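Local coordinates for STAS/SEC14 domain-containing protein (Shewanella loihica PV-4, PDB 2Q3L), which is of unknown function but adopts a SpoIIAA-like fold of the STAS clan, which may serve membrane association and ligand binding, at residues D74-L77 against G78-G82; T101-A104 against N105-P109. One frame throughout, in Å; residues are numbered along the deposited sequence.

Contact 1. Residues D74-L77 against G78-G82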
loop_
_atom_site.group_PDB
_atom_site.type_symbol
_atom_site.label_atom_id
_atom_site.label_comp_id
_atom_site.label_asym_id
_atom_site.label_seq_id
_atom_site.Cartn_x
_atom_site.Cartn_y
_atom_site.Cartn_z
ATOM N N ASP A 74 3.180 8.572 -8.304
ATOM C CA ASP A 74 2.614 8.879 -9.604
ATOM C C ASP A 74 2.802 10.345 -10.004
ATOM O O ASP A 74 3.197 10.656 -11.111
ATOM C CB ASP A 74 1.152 8.553 -9.574
ATOM C CG ASP A 74 0.528 8.587 -10.955
ATOM O OD1 ASP A 74 1.074 7.909 -11.833
ATOM O OD2 ASP A 74 -0.513 9.255 -11.151
ATOM N N LEU A 75 2.506 11.263 -9.102
ATOM C CA LEU A 75 2.674 12.683 -9.395
ATOM C C LEU A 75 4.138 13.033 -9.636
ATOM O O LEU A 75 4.454 13.838 -10.514
ATOM C CB LEU A 75 2.078 13.540 -8.288
ATOM C CG LEU A 75 2.190 15.058 -8.384
ATOM C CD1 LEU A 75 1.600 15.544 -9.713
ATOM C CD2 LEU A 75 1.473 15.644 -7.194
ATOM N N LYS A 76 5.015 12.432 -8.842
ATOM C CA LYS A 76 6.483 12.605 -8.982
ATOM C C LYS A 76 6.963 12.142 -10.355
ATOM O O LYS A 76 7.761 12.816 -10.994
ATOM C CB LYS A 76 7.180 11.846 -7.890
ATOM C CG LYS A 76 8.654 11.674 -8.088
ATOM C CD LYS A 76 9.292 11.027 -6.864
ATOM C CE LYS A 76 10.862 11.141 -6.952
ATOM N NZ LYS A 76 11.701 11.068 -5.673
ATOM N N LEU A 77 6.464 10.992 -10.818
ATOM C CA LEU A 77 6.786 10.521 -12.148
ATOM C C LEU A 77 6.221 11.481 -13.196
ATOM O O LEU A 77 6.913 11.788 -14.146
ATOM C CB LEU A 77 6.323 9.067 -12.390
ATOM C CG LEU A 77 7.091 8.040 -11.553
ATOM C CD1 LEU A 77 6.599 6.650 -11.807
ATOM C CD2 LEU A 77 8.580 8.119 -11.782
ATOM N N GLY A 78 5.016 12.013 -13.020
ATOM C CA GLY A 78 4.484 12.990 -13.992
ATOM C C GLY A 78 5.290 14.288 -14.097
ATOM O O GLY A 78 5.541 14.819 -15.203
ATOM N N LEU A 79 5.722 14.799 -12.949
ATOM C CA LEU A 79 6.514 16.011 -12.892
ATOM C C LEU A 79 7.865 15.787 -13.529
ATOM O O LEU A 79 8.423 16.704 -14.192
ATOM C CB LEU A 79 6.672 16.460 -11.452
ATOM C CG LEU A 79 5.419 17.089 -10.837
ATOM C CD1 LEU A 79 5.559 17.115 -9.336
ATOM C CD2 LEU A 79 5.208 18.488 -11.390
ATOM N N LYS A 80 8.368 14.563 -13.378
ATOM C CA LYS A 80 9.716 14.213 -13.905
ATOM C C LYS A 80 9.759 13.822 -15.350
ATOM O O LYS A 80 10.712 14.185 -16.026
ATOM C CB LYS A 80 10.322 13.099 -13.113
ATOM C CG LYS A 80 10.585 13.596 -11.653
ATOM C CD LYS A 80 11.320 12.535 -10.879
ATOM C CE LYS A 80 11.985 13.096 -9.669
ATOM N NZ LYS A 80 12.715 12.014 -9.008
ATOM N N HIS A 81 8.721 13.137 -15.843
ATOM C CA HIS A 81 8.750 12.605 -17.235
ATOM C C HIS A 81 7.644 13.001 -18.137
ATOM O O HIS A 81 7.744 12.745 -19.348
ATOM C CB HIS A 81 8.783 11.051 -17.192
ATOM C CG HIS A 81 9.868 10.505 -16.319
ATOM N ND1 HIS A 81 11.205 10.599 -16.655
ATOM C CD2 HIS A 81 9.823 9.921 -15.096
ATOM C CE1 HIS A 81 11.934 10.092 -15.672
ATOM N NE2 HIS A 81 11.123 9.661 -14.723
ATOM N N GLY A 82 6.612 13.650 -17.597
ATOM C CA GLY A 82 5.411 13.894 -18.353
ATOM C C GLY A 82 5.560 14.727 -19.586
ATOM O O GLY A 82 4.850 14.520 -20.580
#

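Contact 2. Residues T101-A104 against N105-P109. With NA (sodium ion), chain C.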
loop_
_atom_site.group_PDB
_atom_site.type_symbol
_atom_site.label_atom_id
_atom_site.label_comp_id
_atom_site.label_asym_id
_atom_site.label_seq_id
_atom_site.Cartn_x
_atom_site.Cartn_y
_atom_site.Cartn_z
ATOM N N THR A 101 -10.050 11.495 -16.877
ATOM C CA THR A 101 -9.041 11.583 -17.941
ATOM C C THR A 101 -8.978 13.018 -18.476
ATOM O O THR A 101 -7.896 13.518 -18.766
ATOM C CB THR A 101 -9.361 10.566 -19.073
ATOM O OG1 THR A 101 -9.300 9.236 -18.530
ATOM C CG2 THR A 101 -8.347 10.647 -20.169
ATOM N N ARG A 102 -10.153 13.653 -18.592
ATOM C CA ARG A 102 -10.303 15.041 -19.024
ATOM C C ARG A 102 -9.708 15.995 -17.995
ATOM O O ARG A 102 -9.077 16.996 -18.353
ATOM C CB ARG A 102 -11.768 15.362 -19.323
ATOM C CG ARG A 102 -12.225 14.637 -20.588
ATOM C CD ARG A 102 -13.589 15.115 -21.170
ATOM N NE ARG A 102 -14.754 14.596 -20.461
ATOM C CZ ARG A 102 -15.555 15.279 -19.635
ATOM N NH1 ARG A 102 -15.356 16.572 -19.369
ATOM N NH2 ARG A 102 -16.586 14.653 -19.062
ATOM N N VAL A 103 -9.886 15.681 -16.721
ATOM C CA VAL A 103 -9.242 16.443 -15.662
ATOM C C VAL A 103 -7.727 16.270 -15.776
ATOM O O VAL A 103 -6.974 17.262 -15.782
ATOM C CB VAL A 103 -9.743 16.002 -14.293
ATOM C CG1 VAL A 103 -8.908 16.601 -13.186
ATOM C CG2 VAL A 103 -11.191 16.388 -14.120
ATOM N N ALA A 104 -7.237 15.033 -15.897
ATOM C CA ALA A 104 -5.781 14.860 -16.065
ATOM C C ALA A 104 -5.238 15.628 -17.283
ATOM O O ALA A 104 -4.100 16.131 -17.264
ATOM C CB ALA A 104 -5.452 13.433 -16.258
ATOM N N ASN A 105 -6.033 15.668 -18.363
ATOM C CA ASN A 105 -5.595 16.303 -19.600
ATOM C C ASN A 105 -5.459 17.823 -19.369
ATOM O O ASN A 105 -4.636 18.475 -19.981
ATOM C CB ASN A 105 -6.569 16.031 -20.742
ATOM C CG ASN A 105 -6.023 16.461 -22.110
ATOM O OD1 ASN A 105 -4.852 16.304 -22.429
ATOM N ND2 ASN A 105 -6.857 17.037 -22.890
ATOM N N TRP A 106 -6.284 18.381 -18.490
ATOM C CA TRP A 106 -6.183 19.775 -18.210
ATOM C C TRP A 106 -4.851 20.079 -17.545
ATOM O O TRP A 106 -4.222 21.073 -17.860
ATOM C CB TRP A 106 -7.323 20.226 -17.309
ATOM C CG TRP A 106 -7.334 21.676 -17.087
ATOM C CD1 TRP A 106 -7.881 22.642 -17.912
ATOM C CD2 TRP A 106 -6.777 22.373 -15.963
ATOM N NE1 TRP A 106 -7.723 23.885 -17.328
ATOM C CE2 TRP A 106 -7.040 23.739 -16.142
ATOM C CE3 TRP A 106 -6.063 21.969 -14.826
ATOM C CZ2 TRP A 106 -6.632 24.686 -15.233
ATOM C CZ3 TRP A 106 -5.672 22.918 -13.919
ATOM C CH2 TRP A 106 -5.962 24.250 -14.117
ATOM N N PHE A 107 -4.423 19.209 -16.646
ATOM C CA PHE A 107 -3.206 19.433 -15.905
ATOM C C PHE A 107 -1.894 19.228 -16.652
ATOM O O PHE A 107 -0.843 19.762 -16.251
ATOM C CB PHE A 107 -3.184 18.507 -14.681
ATOM C CG PHE A 107 -3.977 19.010 -13.523
ATOM C CD1 PHE A 107 -3.402 19.876 -12.603
ATOM C CD2 PHE A 107 -5.289 18.620 -13.333
ATOM C CE1 PHE A 107 -4.142 20.362 -11.523
ATOM C CE2 PHE A 107 -6.023 19.084 -12.241
ATOM C CZ PHE A 107 -5.437 19.965 -11.342
ATOM N N THR A 108 -1.953 18.469 -17.748
ATOM C CA THR A 108 -0.736 17.934 -18.379
ATOM C C THR A 108 -0.385 18.524 -19.733
ATOM O O THR A 108 -1.297 18.969 -20.490
ATOM C CB THR A 108 -0.914 16.400 -18.531
ATOM O OG1 THR A 108 -2.116 16.150 -19.243
ATOM C CG2 THR A 108 -1.065 15.740 -17.174
ATOM N N PRO A 109 0.937 18.587 -20.049
ATOM C CA PRO A 109 1.297 19.137 -21.359
ATOM C C PRO A 109 0.976 18.213 -22.505
ATOM O O PRO A 109 0.669 18.692 -23.571
ATOM C CB PRO A 109 2.817 19.374 -21.252
ATOM C CG PRO A 109 3.281 18.479 -20.211
ATOM C CD PRO A 109 2.134 18.310 -19.234
HETATM NA NA NA C . -2.827 17.394 -21.330
HETATM O O HOH W 1 -3.313 19.138 -22.981
#

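Contact 1. Residues D74-L77 against G78-G82
Leu77 lays its CD2 methyl against the rim of the His81 imidazole, in the plane of the ring, 4.0 Å from His81 CD2. With its CG beside the backbone N (chi1 -52°), the histidine swings its ring back along the helix toward this leucine, and CB of Lys80 lies above one ring face, offset to its rim. The backbone joins the same pair: His81 N donates to Leu77 O at 2.8 Å. Putting an alanine at His81 would probably strip the leucine methyl of this ring edge while the main-chain bond survived. On another side of the helix, Leu75 CG and Leu79 CD1 meet loosely at 4.1 Å. The chains of Lys76 and Lys80 cross, their like-charged ammonium groups modelled 3.6 Å apart, a placement that remains doubtful. Leu77 also packs on Tyr35, Thr39 and Leu42 of helix 32-45, whereas Asp74 OD1 hydrogen-bonds a bound methylpentanediol. Gly82 N, bonded to Gly78 O, continues the i to i+4 pattern. Such spacing belongs to the last turns of an alpha-helix, here helix 68-81, the crossover of the beta-alpha-beta unit between strands 54-66 and 85-91.

Contact 2. Residues T101-A104 against N105-P109
Val103 and Phe107 run side by side in the same direction, and the valine CG1 sits at the edge of the phenyl ring, in its plane, 3.9 Å from Phe107 CE2. The valine branch gets there because CG1 stands opposite the backbone N (chi1 170°). The same ring edge also passes the carbonyl of Val103, with Phe107 CD2 3.3 Å from Val103 O. That oxygen takes only weak bonds from Trp106 N and Phe107 N, as the helix nears its end. The indole of Trp106 comes edge-on to one face of the phenyl ring, its CE3 over the ring centre and the two planes nearly perpendicular, while CD2 of Phe107 lies in the plane of the indole.

Elsewhere round the helix the side chains of Asn105 and Thr108 reach a sodium ion. Thr108, the first residue to leave helical geometry, has OG1 set between its backbone N and carbonyl carbon (chi1 55°). From there the hydroxyl donates to Ala104 O at 2.8 Å, tilted 31° from the carbonyl plane. The same Thr108 OG1 is a ligand of the sodium ion, 2.5 Å away. The cation probably polarises the O-H and strengthens that donation. Asn105 and Thr108 each chelate the ion through one side-chain and one main-chain oxygen, the bond from Thr108 O measuring 2.4 Å. A water and Gly110 O complete six ligands. The Asn105 amide is fixed in rotation, since OD1 also accepts from Phe112 N and ND2 donates to Glu111 OE2. The arrangement is a sodium site at the C-terminal end of a helix, built where helix 95-107 turns toward strand 111-115 in a beta-alpha-beta unit of the SpoIIAA-like fold.

How the contacts relate
Contact 1 precedes contact 2 along the chain, and their centres lie 13 Å apart. Each occupies the closing turns of a crossover helix, 68-81 and 95-107, in two successive beta-alpha-beta units that share strand 85-91. The strands these helices connect, 54-66, 85-91 and 111-115, are neighbours running parallel in the mixed sheet. The two contacts meet directly where Gly82 O packs 4.3 Å from Pro109 CG, so the exits of the two helices lie next to each other. Methylpentanediol, probably from the crystallisation liquor, is found near both contacts and may mark a pocket there, though this identifies no natural ligand.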